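Local coordinates for protein polysaccharide Lyase Family 6 (Bacteroides cellulosilyticus, PDB 6QPS) that cleaves alginate as a polysaccharide lyase specific for mannuronic acid and binds a calcium ion, at residues Ile196-Gly202 and Val231-Phe237. Residues are numbered along the deposited sequence; the frame is centred on the assembly and turned at random.
Sequences IDHNFFG and VEDNVFF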
# COMPACT_ATOMS: atom_id res chain seq x y z
N ILE A 196 -2.53 6.55 6.17
CA ILE A 196 -1.67 5.39 6.45
C ILE A 196 -0.25 5.93 6.28
O ILE A 196 0.19 6.15 5.14
CB ILE A 196 -1.97 4.24 5.48
CG1 ILE A 196 -3.42 3.74 5.66
CG2 ILE A 196 -0.94 3.13 5.64
CD1 ILE A 196 -4.00 2.99 4.45
N ASP A 197 0.46 6.17 7.39
CA ASP A 197 1.73 6.88 7.32
C ASP A 197 2.78 6.33 8.29
O ASP A 197 2.48 5.89 9.40
CB ASP A 197 1.55 8.40 7.57
CG ASP A 197 1.13 8.73 9.01
OD1 ASP A 197 -0.02 8.46 9.38
OD2 ASP A 197 1.98 9.23 9.79
N HIS A 198 4.03 6.41 7.85
CA HIS A 198 5.19 6.06 8.70
C HIS A 198 5.14 4.61 9.20
O HIS A 198 5.70 4.31 10.26
CB HIS A 198 5.38 7.03 9.86
CG HIS A 198 5.59 8.45 9.43
ND1 HIS A 198 6.82 8.96 9.05
CD2 HIS A 198 4.71 9.46 9.32
CE1 HIS A 198 6.68 10.24 8.74
NE2 HIS A 198 5.41 10.57 8.87
N ASN A 199 4.53 3.71 8.44
CA ASN A 199 4.53 2.30 8.81
C ASN A 199 5.63 1.56 8.07
O ASN A 199 6.10 1.98 7.01
CB ASN A 199 3.18 1.67 8.45
CG ASN A 199 2.05 2.35 9.12
OD1 ASN A 199 1.86 2.25 10.33
ND2 ASN A 199 1.26 3.05 8.34
N PHE A 200 6.07 0.45 8.67
CA PHE A 200 7.04 -0.46 8.08
C PHE A 200 6.31 -1.78 7.78
O PHE A 200 5.97 -2.54 8.69
CB PHE A 200 8.22 -0.68 9.04
CG PHE A 200 9.45 -1.30 8.39
CD1 PHE A 200 9.49 -2.66 8.12
CD2 PHE A 200 10.55 -0.52 8.07
CE1 PHE A 200 10.63 -3.22 7.54
CE2 PHE A 200 11.67 -1.08 7.49
CZ PHE A 200 11.69 -2.42 7.22
N PHE A 201 6.06 -2.02 6.50
CA PHE A 201 5.45 -3.26 6.03
C PHE A 201 6.62 -4.18 5.67
O PHE A 201 7.31 -3.95 4.67
CB PHE A 201 4.54 -2.99 4.83
CG PHE A 201 3.36 -2.10 5.14
CD1 PHE A 201 3.45 -0.75 4.92
CD2 PHE A 201 2.18 -2.61 5.65
CE1 PHE A 201 2.40 0.09 5.20
CE2 PHE A 201 1.09 -1.76 5.92
CZ PHE A 201 1.22 -0.41 5.70
N GLY A 202 6.90 -5.16 6.52
CA GLY A 202 8.03 -6.06 6.33
C GLY A 202 7.74 -7.29 5.49
O GLY A 202 6.77 -7.35 4.72
N VAL A 231 -1.62 7.46 1.48
CA VAL A 231 -0.60 6.47 1.85
C VAL A 231 0.75 7.18 1.69
O VAL A 231 1.20 7.42 0.56
CB VAL A 231 -0.68 5.24 0.94
CG1 VAL A 231 0.37 4.20 1.31
CG2 VAL A 231 -2.10 4.63 0.96
N GLU A 232 1.39 7.54 2.81
CA GLU A 232 2.51 8.49 2.80
C GLU A 232 3.63 8.07 3.74
O GLU A 232 3.39 7.65 4.87
CB GLU A 232 1.95 9.87 3.17
CG GLU A 232 2.90 11.04 3.12
CD GLU A 232 2.22 12.33 3.56
OE1 GLU A 232 1.91 12.47 4.77
OE2 GLU A 232 1.93 13.20 2.68
N ASP A 233 4.87 8.18 3.27
CA ASP A 233 6.04 8.00 4.13
C ASP A 233 6.11 6.61 4.75
O ASP A 233 6.56 6.46 5.89
CB ASP A 233 6.12 9.08 5.22
CG ASP A 233 6.33 10.47 4.69
OD1 ASP A 233 7.09 10.65 3.72
OD2 ASP A 233 5.72 11.42 5.24
N ASN A 234 5.71 5.57 4.01
CA ASN A 234 5.81 4.20 4.50
C ASN A 234 6.95 3.47 3.80
O ASN A 234 7.33 3.80 2.67
CB ASN A 234 4.53 3.40 4.22
CG ASN A 234 3.28 4.03 4.82
OD1 ASN A 234 2.99 3.90 6.01
ND2 ASN A 234 2.49 4.70 3.97
N VAL A 235 7.48 2.44 4.48
CA VAL A 235 8.48 1.52 3.92
C VAL A 235 7.82 0.17 3.64
O VAL A 235 7.09 -0.35 4.49
CB VAL A 235 9.67 1.33 4.86
CG1 VAL A 235 10.65 0.31 4.30
CG2 VAL A 235 10.39 2.62 5.09
N PHE A 236 8.09 -0.37 2.45
CA PHE A 236 7.72 -1.73 2.05
C PHE A 236 9.03 -2.49 1.84
O PHE A 236 9.79 -2.18 0.92
CB PHE A 236 6.85 -1.70 0.79
CG PHE A 236 5.56 -0.94 1.00
CD1 PHE A 236 5.54 0.44 0.90
CD2 PHE A 236 4.41 -1.60 1.34
CE1 PHE A 236 4.37 1.14 1.13
CE2 PHE A 236 3.23 -0.89 1.57
CZ PHE A 236 3.23 0.48 1.48
N PHE A 237 9.30 -3.48 2.69
CA PHE A 237 10.59 -4.19 2.75
C PHE A 237 10.35 -5.67 2.48
O PHE A 237 9.73 -6.37 3.29
CB PHE A 237 11.18 -3.96 4.15
CG PHE A 237 12.43 -4.75 4.48
CD1 PHE A 237 12.37 -5.93 5.20
CD2 PHE A 237 13.68 -4.26 4.14
CE1 PHE A 237 13.53 -6.63 5.56
CE2 PHE A 237 14.85 -4.96 4.49
CZ PHE A 237 14.77 -6.14 5.18
O HOH W 1 8.74 7.11 7.36
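Asn-199 and Asn-234 lie side by side on successive coils with their amide planes only 5° apart. Asn-234 OD1 takes two N-H groups from opposite faces of its own plane: Asn-199 N at 2.9 Å and Asn-199 ND2 at 3.0 Å, the second less straight. On the other branch, Asn-234 ND2 donates to Ile-196 O at 3.0 Å; the bond is nearly linear, yet the donor stands above the carbonyl plane, while Glu-232 N approaches the same oxygen nearly end-on. CG of Asn-234 sits beside its backbone N (chi1 -57°), as in Asn-199, and the matching first and second torsions are consistent with the near-parallel amides. Asn-258 extends the ladder, its OD1 accepting from Asn-234 N; on the far side Asn-199 instead meets backbone, its OD1 taking Cys-169 N and its ND2 reaching Ile-166 O. Such an asparagine ladder, at a bend between parallel strands, is a recurring feature of right-handed parallel beta-helices, the fold of the chondroitinase B-like PL6 lyases. With an alanine at Asn-234, Asn-199 N is likely to lose its acceptor inside the buried turn and Ile-196 O one of its two donors. Beyond the bend, Phe-201 and Phe-236 point the same way with planes 7° apart, but slid so far that overlap is slight; Phe-201 CD1 rests over the Phe-236 face, 3.4 Å from CE2. Phe-171 and Phe-260 continue this aromatic row. On the opposite sheet face, Phe-200 CE2 lies 3.6 Å from Val-235 CG1, while its CZ meets Phe-237 CB. Asp-233 CB covers one face of the His-198 ring, 3.9 Å from its centroid.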